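Local coordinates for protein xyloglucanase (Paenibacillus pabuli, PDB 2JEP) that hydrolyses xyloglucan, a plant cell-wall polysaccharide, as a bacterial glycoside hydrolase of family 5 built on a TIM barrel, at residues H264-A272 with S293-Q304. Numbering follows the deposited sequence.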
ATOM      1  N   HIS A 264      -4.252   0.211  -5.720  1.00  6.28           N
ATOM      2  CA  HIS A 264      -4.068  -1.216  -5.475  1.00  5.97           C
ATOM      3  C   HIS A 264      -4.676  -2.009  -6.622  1.00  6.77           C
ATOM      4  O   HIS A 264      -5.592  -1.527  -7.263  1.00  8.47           O
ATOM      5  CB  HIS A 264      -4.711  -1.628  -4.146  1.00  6.56           C
ATOM      6  CG  HIS A 264      -4.054  -1.024  -2.941  1.00  6.57           C
ATOM      7  ND1 HIS A 264      -4.581  -1.117  -1.668  1.00  6.16           N
ATOM      8  CD2 HIS A 264      -2.949  -0.245  -2.836  1.00  6.12           C
ATOM      9  CE1 HIS A 264      -3.783  -0.466  -0.826  1.00  6.53           C
ATOM     10  NE2 HIS A 264      -2.778   0.065  -1.505  1.00  5.99           N
ATOM     11  N   TYR A 265      -4.172  -3.213  -6.863  1.00  7.07           N
ATOM     12  CA  TYR A 265      -4.602  -3.965  -8.036  1.00  7.03           C
ATOM     13  C   TYR A 265      -4.714  -5.451  -7.742  1.00  7.22           C
ATOM     14  O   TYR A 265      -3.712  -6.114  -7.474  1.00  7.74           O
ATOM     15  CB  TYR A 265      -3.624  -3.752  -9.186  1.00  7.66           C
ATOM     16  CG  TYR A 265      -4.154  -4.200 -10.526  1.00  7.20           C
ATOM     17  CD1 TYR A 265      -5.047  -3.408 -11.221  1.00  8.63           C
ATOM     18  CD2 TYR A 265      -3.819  -5.440 -11.075  1.00  7.76           C
ATOM     19  CE1 TYR A 265      -5.550  -3.826 -12.448  1.00  8.96           C
ATOM     20  CE2 TYR A 265      -4.324  -5.845 -12.291  1.00  8.49           C
ATOM     21  CZ  TYR A 265      -5.182  -5.032 -12.966  1.00  8.44           C
ATOM     22  OH  TYR A 265      -5.707  -5.407 -14.193  1.00  9.47           O
ATOM     23  N   TYR A 266      -5.941  -5.959  -7.818  1.00  7.37           N
ATOM     24  CA  TYR A 266      -6.233  -7.365  -7.610  1.00  7.16           C
ATOM     25  C   TYR A 266      -7.255  -7.841  -8.655  1.00  7.10           C
ATOM     26  O   TYR A 266      -8.072  -8.720  -8.364  1.00  8.64           O
ATOM     27  CB  TYR A 266      -6.789  -7.590  -6.213  1.00  8.00           C
ATOM     28  CG  TYR A 266      -5.863  -7.287  -5.038  1.00  7.41           C
ATOM     29  CD1 TYR A 266      -4.962  -8.222  -4.593  1.00  7.14           C
ATOM     30  CD2 TYR A 266      -5.948  -6.098  -4.354  1.00  7.53           C
ATOM     31  CE1 TYR A 266      -4.195  -7.995  -3.471  1.00  7.74           C
ATOM     32  CE2 TYR A 266      -5.180  -5.853  -3.238  1.00  7.67           C
ATOM     33  CZ  TYR A 266      -4.285  -6.792  -2.811  1.00  7.38           C
ATOM     34  OH  TYR A 266      -3.545  -6.630  -1.661  1.00  8.04           O
ATOM     35  N   SER A 267      -7.206  -7.267  -9.851  1.00  7.67           N
ATOM     36  CA  SER A 267      -8.173  -7.629 -10.882  1.00  8.16           C
ATOM     37  C   SER A 267      -7.619  -8.674 -11.823  1.00  7.29           C
ATOM     38  O   SER A 267      -6.449  -8.635 -12.158  1.00  7.67           O
ATOM     39  CB  SER A 267      -8.562  -6.409 -11.704  1.00  9.40           C
ATOM     40  OG  SER A 267      -9.226  -5.428 -10.908  1.00 13.08           O
ATOM     41  N   PRO A 268      -8.463  -9.606 -12.279  1.00  6.68           N
ATOM     42  CA  PRO A 268      -9.841  -9.826 -11.897  1.00  7.29           C
ATOM     43  C   PRO A 268      -9.932 -10.563 -10.580  1.00  7.19           C
ATOM     44  O   PRO A 268      -9.214 -11.534 -10.348  1.00  7.61           O
ATOM     45  CB  PRO A 268     -10.394 -10.687 -13.046  1.00  7.73           C
ATOM     46  CG  PRO A 268      -9.195 -11.476 -13.493  1.00  7.91           C
ATOM     47  CD  PRO A 268      -7.990 -10.616 -13.255  1.00  7.71           C
ATOM     48  N   TRP A 269     -10.825 -10.093  -9.714  1.00  7.22           N
ATOM     49  CA  TRP A 269     -10.908 -10.615  -8.350  1.00  7.67           C
ATOM     50  C   TRP A 269     -11.209 -12.095  -8.311  1.00  7.79           C
ATOM     51  O   TRP A 269     -10.726 -12.810  -7.437  1.00  7.87           O
ATOM     52  CB  TRP A 269     -11.996  -9.871  -7.586  1.00  8.13           C
ATOM     53  CG  TRP A 269     -12.096 -10.238  -6.137  1.00  8.25           C
ATOM     54  CD1 TRP A 269     -13.110 -10.927  -5.537  1.00  8.58           C
ATOM     55  CD2 TRP A 269     -11.137  -9.948  -5.115  1.00  7.81           C
ATOM     56  NE1 TRP A 269     -12.841 -11.086  -4.197  1.00  9.02           N
ATOM     57  CE2 TRP A 269     -11.632 -10.506  -3.916  1.00  8.56           C
ATOM     58  CE3 TRP A 269      -9.882  -9.309  -5.100  1.00  8.91           C
ATOM     59  CZ2 TRP A 269     -10.960 -10.380  -2.701  1.00  8.90           C
ATOM     60  CZ3 TRP A 269      -9.210  -9.195  -3.878  1.00  9.35           C
ATOM     61  CH2 TRP A 269      -9.769  -9.722  -2.697  1.00  8.92           C
ATOM     62  N   ASP A 270     -12.012 -12.585  -9.249  1.00  7.42           N
ATOM     63  CA  ASP A 270     -12.363 -13.981  -9.249  1.00  7.51           C
ATOM     64  C   ASP A 270     -11.130 -14.889  -9.286  1.00  7.14           C
ATOM     65  O   ASP A 270     -11.116 -15.930  -8.627  1.00  8.10           O
ATOM     66  CB  ASP A 270     -13.444 -14.324 -10.294  1.00  7.74           C
ATOM     67  CG  ASP A 270     -13.077 -14.031 -11.757  1.00  8.76           C
ATOM     68  OD1 ASP A 270     -11.989 -13.523 -12.064  1.00  8.41           O
ATOM     69  OD2 ASP A 270     -13.989 -14.302 -12.602  1.00  9.34           O
ATOM     70  N   PHE A 271     -10.097 -14.458 -10.008  1.00  7.61           N
ATOM     71  CA  PHE A 271      -8.806 -15.131  -9.978  1.00  6.82           C
ATOM     72  C   PHE A 271      -7.978 -14.800  -8.753  1.00  7.15           C
ATOM     73  O   PHE A 271      -7.466 -15.692  -8.076  1.00  7.78           O
ATOM     74  CB  PHE A 271      -7.996 -14.766 -11.244  1.00  6.95           C
ATOM     75  CG  PHE A 271      -6.567 -15.229 -11.209  1.00  7.32           C
ATOM     76  CD1 PHE A 271      -6.258 -16.576 -11.251  1.00  7.15           C
ATOM     77  CD2 PHE A 271      -5.536 -14.319 -11.053  1.00  7.02           C
ATOM     78  CE1 PHE A 271      -4.930 -17.015 -11.168  1.00  7.33           C
ATOM     79  CE2 PHE A 271      -4.216 -14.738 -10.947  1.00  7.56           C
ATOM     80  CZ  PHE A 271      -3.908 -16.102 -11.000  1.00  7.82           C
ATOM     81  N   ALA A 272      -7.811 -13.499  -8.506  1.00  7.03           N
ATOM     82  CA  ALA A 272      -6.768 -13.041  -7.598  1.00  6.60           C
ATOM     83  C   ALA A 272      -7.127 -13.132  -6.129  1.00  7.47           C
ATOM     84  O   ALA A 272      -6.229 -13.339  -5.292  1.00  7.56           O
ATOM     85  CB  ALA A 272      -6.359 -11.612  -7.933  1.00  7.96           C
ATOM     86  N   SER A 293     -10.781 -16.477 -16.108  1.00  7.77           N
ATOM     87  CA  SER A 293     -11.816 -15.446 -16.157  1.00  7.92           C
ATOM     88  C   SER A 293     -12.174 -15.135 -17.613  1.00  8.66           C
ATOM     89  O   SER A 293     -11.442 -15.479 -18.541  1.00  9.75           O
ATOM     90  CB  SER A 293     -11.321 -14.160 -15.489  1.00  7.91           C
ATOM     91  OG  SER A 293     -10.773 -14.410 -14.207  1.00  7.87           O
ATOM     92  N   THR A 294     -13.290 -14.439 -17.799  1.00  8.68           N
ATOM     93  CA  THR A 294     -13.721 -14.019 -19.138  1.00  9.44           C
ATOM     94  C   THR A 294     -13.339 -12.575 -19.436  1.00  9.14           C
ATOM     95  O   THR A 294     -13.622 -12.077 -20.526  1.00  9.95           O
ATOM     96  CB  THR A 294     -15.224 -14.198 -19.304  1.00 10.06           C
ATOM     97  OG1 THR A 294     -15.888 -13.549 -18.231  1.00 13.28           O
ATOM     98  CG2 THR A 294     -15.575 -15.687 -19.313  1.00 12.77           C
ATOM     99  N   TRP A 295     -12.672 -11.911 -18.490  1.00  9.48           N
ATOM    100  CA  TRP A 295     -12.282 -10.520 -18.628  1.00  8.53           C
ATOM    101  C   TRP A 295     -11.037 -10.325 -17.721  1.00  7.94           C
ATOM    102  O   TRP A 295     -10.601 -11.251 -17.038  1.00  8.19           O
ATOM    103  CB  TRP A 295     -13.431  -9.582 -18.211  1.00  9.39           C
ATOM    104  CG  TRP A 295     -13.688  -9.635 -16.726  1.00  9.60           C
ATOM    105  CD1 TRP A 295     -14.368 -10.604 -16.053  1.00 11.18           C
ATOM    106  CD2 TRP A 295     -13.202  -8.721 -15.718  1.00  9.83           C
ATOM    107  NE1 TRP A 295     -14.356 -10.353 -14.701  1.00 11.47           N
ATOM    108  CE2 TRP A 295     -13.650  -9.203 -14.469  1.00 10.29           C
ATOM    109  CE3 TRP A 295     -12.451  -7.539 -15.753  1.00 10.44           C
ATOM    110  CZ2 TRP A 295     -13.365  -8.552 -13.262  1.00 11.27           C
ATOM    111  CZ3 TRP A 295     -12.164  -6.915 -14.556  1.00 10.93           C
ATOM    112  CH2 TRP A 295     -12.628  -7.418 -13.325  1.00 11.95           C
ATOM    113  N   GLY A 296     -10.466  -9.134 -17.770  1.00  8.08           N
ATOM    114  CA  GLY A 296      -9.409  -8.797 -16.830  1.00  8.06           C
ATOM    115  C   GLY A 296      -8.039  -9.355 -17.172  1.00  8.40           C
ATOM    116  O   GLY A 296      -7.174  -9.497 -16.298  1.00  7.74           O
ATOM    117  N   GLN A 297      -7.809  -9.620 -18.448  1.00  7.88           N
ATOM    118  CA  GLN A 297      -6.583 -10.252 -18.892  1.00  7.88           C
ATOM    119  C   GLN A 297      -5.538  -9.209 -19.239  1.00  7.98           C
ATOM    120  O   GLN A 297      -5.604  -8.068 -18.756  1.00  8.34           O
ATOM    121  CB  GLN A 297      -6.878 -11.203 -20.046  1.00  8.01           C
ATOM    122  CG  GLN A 297      -7.948 -12.206 -19.668  1.00  7.61           C
ATOM    123  CD  GLN A 297      -7.532 -13.115 -18.509  1.00  7.36           C
ATOM    124  OE1 GLN A 297      -6.481 -13.781 -18.586  1.00  8.26           O
ATOM    125  NE2 GLN A 297      -8.323 -13.135 -17.432  1.00  8.20           N
ATOM    126  N   GLU A 298      -4.564  -9.564 -20.070  1.00  8.38           N
ATOM    127  CA  GLU A 298      -3.425  -8.685 -20.347  1.00  9.06           C
ATOM    128  C   GLU A 298      -3.862  -7.340 -20.917  1.00  8.58           C
ATOM    129  O   GLU A 298      -3.236  -6.308 -20.629  1.00  9.07           O
ATOM    130  CB  GLU A 298      -2.484  -9.368 -21.348  1.00  9.76           C
ATOM    131  CG  GLU A 298      -1.730 -10.600 -20.823  1.00 10.31           C
ATOM    132  CD  GLU A 298      -2.433 -11.936 -21.043  1.00 11.61           C
ATOM    133  OE1 GLU A 298      -3.680 -11.993 -21.144  1.00 10.18           O
ATOM    134  OE2 GLU A 298      -1.680 -12.941 -21.116  1.00 14.01           O
ATOM    135  N   ASP A 299      -4.895  -7.356 -21.754  1.00  9.26           N
ATOM    136  CA  ASP A 299      -5.405  -6.119 -22.344  1.00  9.33           C
ATOM    137  C   ASP A 299      -5.977  -5.159 -21.311  1.00  8.88           C
ATOM    138  O   ASP A 299      -5.782  -3.935 -21.403  1.00  9.11           O
ATOM    139  CB  ASP A 299      -6.411  -6.390 -23.482  1.00 10.19           C
ATOM    140  CG  ASP A 299      -7.534  -7.408 -23.123  1.00 12.70           C
ATOM    141  OD1 ASP A 299      -7.556  -8.005 -22.011  1.00 13.91           O
ATOM    142  OD2 ASP A 299      -8.454  -7.598 -23.985  1.00 17.70           O
ATOM    143  N   TYR A 300      -6.664  -5.718 -20.336  1.00  8.89           N
ATOM    144  CA  TYR A 300      -7.231  -4.926 -19.241  1.00  8.37           C
ATOM    145  C   TYR A 300      -6.149  -4.340 -18.356  1.00  8.05           C
ATOM    146  O   TYR A 300      -6.173  -3.160 -18.005  1.00  8.90           O
ATOM    147  CB  TYR A 300      -8.203  -5.788 -18.446  1.00  8.80           C
ATOM    148  CG  TYR A 300      -8.881  -5.046 -17.335  1.00  8.63           C
ATOM    149  CD1 TYR A 300      -9.935  -4.214 -17.597  1.00 10.17           C
ATOM    150  CD2 TYR A 300      -8.480  -5.195 -16.031  1.00  9.32           C
ATOM    151  CE1 TYR A 300     -10.571  -3.529 -16.578  1.00 11.08           C
ATOM    152  CE2 TYR A 300      -9.099  -4.500 -14.996  1.00  9.43           C
ATOM    153  CZ  TYR A 300     -10.153  -3.693 -15.271  1.00 10.23           C
ATOM    154  OH  TYR A 300     -10.755  -3.007 -14.238  1.00 12.61           O
ATOM    155  N   LEU A 301      -5.158  -5.156 -18.022  1.00  7.98           N
ATOM    156  CA  LEU A 301      -4.035  -4.695 -17.234  1.00  7.76           C
ATOM    157  C   LEU A 301      -3.338  -3.520 -17.937  1.00  8.44           C
ATOM    158  O   LEU A 301      -3.013  -2.507 -17.304  1.00  7.90           O
ATOM    159  CB  LEU A 301      -3.073  -5.857 -17.003  1.00  7.91           C
ATOM    160  CG  LEU A 301      -1.720  -5.554 -16.381  1.00  7.86           C
ATOM    161  CD1 LEU A 301      -1.852  -4.889 -15.000  1.00  9.15           C
ATOM    162  CD2 LEU A 301      -0.909  -6.826 -16.291  1.00  8.92           C
ATOM    163  N   GLU A 302      -3.113  -3.666 -19.236  1.00  8.29           N
ATOM    164  CA  GLU A 302      -2.539  -2.572 -20.031  1.00  8.15           C
ATOM    165  C   GLU A 302      -3.342  -1.274 -19.940  1.00  8.44           C
ATOM    166  O   GLU A 302      -2.771  -0.203 -19.679  1.00  9.05           O
ATOM    167  CB  GLU A 302      -2.388  -3.047 -21.484  1.00  8.89           C
ATOM    168  CG  GLU A 302      -2.137  -1.945 -22.515  1.00  9.32           C
ATOM    169  CD  GLU A 302      -0.835  -1.194 -22.359  1.00  9.73           C
ATOM    170  OE1 GLU A 302       0.170  -1.773 -21.862  1.00 10.00           O
ATOM    171  OE2 GLU A 302      -0.805   0.010 -22.746  1.00 10.44           O
ATOM    172  N   SER A 303      -4.647  -1.352 -20.174  1.00  8.54           N
ATOM    173  CA  SER A 303      -5.523  -0.172 -20.136  0.50  9.56           C
ATOM    174  C   SER A 303      -5.508   0.484 -18.759  1.00  9.05           C
ATOM    175  O   SER A 303      -5.441   1.706 -18.619  1.00  9.66           O
ATOM    176  CB  SER A 303      -6.966  -0.578 -20.472  0.50 10.05           C
ATOM    177  OG  SER A 303      -7.844   0.544 -20.450  0.50 14.84           O
ATOM    178  N   GLN A 304      -5.615  -0.344 -17.726  1.00  8.52           N
ATOM    179  CA  GLN A 304      -5.649   0.168 -16.378  1.00  7.84           C
ATOM    180  C   GLN A 304      -4.383   0.934 -16.028  1.00  7.76           C
ATOM    181  O   GLN A 304      -4.424   2.056 -15.521  1.00  8.71           O
ATOM    182  CB  GLN A 304      -5.872  -0.985 -15.398  1.00  8.38           C
ATOM    183  CG  GLN A 304      -7.269  -1.541 -15.434  1.00  8.73           C
ATOM    184  CD  GLN A 304      -8.240  -0.668 -14.725  1.00  9.90           C
ATOM    185  OE1 GLN A 304      -8.149  -0.532 -13.496  1.00 12.20           O
ATOM    186  NE2 GLN A 304      -9.136  -0.055 -15.466  1.00 11.92           N
TER
HETATM  187  O   HOH W   1      -5.448  -8.040 -14.701  1.00  9.57           O
HETATM  188  O   HOH W   2     -11.528  -4.424 -11.884  1.00 29.44           O
HETATM  189  O   HOH W   3     -14.750 -14.318 -15.264  1.00 11.37           O
HETATM  190  O   HOH W   4     -15.598 -11.863 -12.582  1.00 15.80           O
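Within the TIM barrel, the end of the sixth strand, 259-265, and the loop that follows it pack through Tyr-265 and Pro-268 against the loop 293-297 and the first turns of helix 298-313, which leads back to the seventh strand. Tyr-265 reaches across with its CG anti to the backbone N (chi1 -166°), and its ring lies against Leu-301, Tyr-265 CE2 to Leu-301 CD1 at 3.8 Å, with Gln-304 CB and CG near CE1. Tyr-265 OH comes in at the edge of the Tyr-300 ring, 3.3 Å from Tyr-300 CD2. Tyr-265 OH also donates to a water O at 2.7 Å, and that water gives its own hydrogens to the carbonyls of Ser-267 and Gly-296; the Ser-267 oxygen also takes a bond from Tyr-343 of helix 336-353. Beyond it, the cis-linked Pro-268 lays CB over one face of the Trp-295 indole, a CH-pi contact 3.9 Å from the centroid of the six-membered ring, while its CD rests against the Gly-296 carbonyl. Gly-296 (phi 79°) has no side chain on the side where Pro-268 packs. The Tyr-300 ring is covered on opposite faces by Trp-295 CZ3 and Gln-304 CG, and a second water links its hydroxyl to Ser-267 OG. At the far end, Ser-293 OG donates to Asp-270 OD1 (2.6 Å) from above the carboxylate plane. Asp-270 OD2 accepts from two waters, one accepting from Thr-294 N and the other, whose bond to OD2 is weak, accepting from Trp-295 NE1. An alanine here would remove the carboxylate and is likely to leave Ser-293 OG without its acceptor and both waters less firmly placed. Apolar packing is thus combined with one direct side-chain hydrogen bond and water-mediated links that serve main-chain groups and the indole N-H.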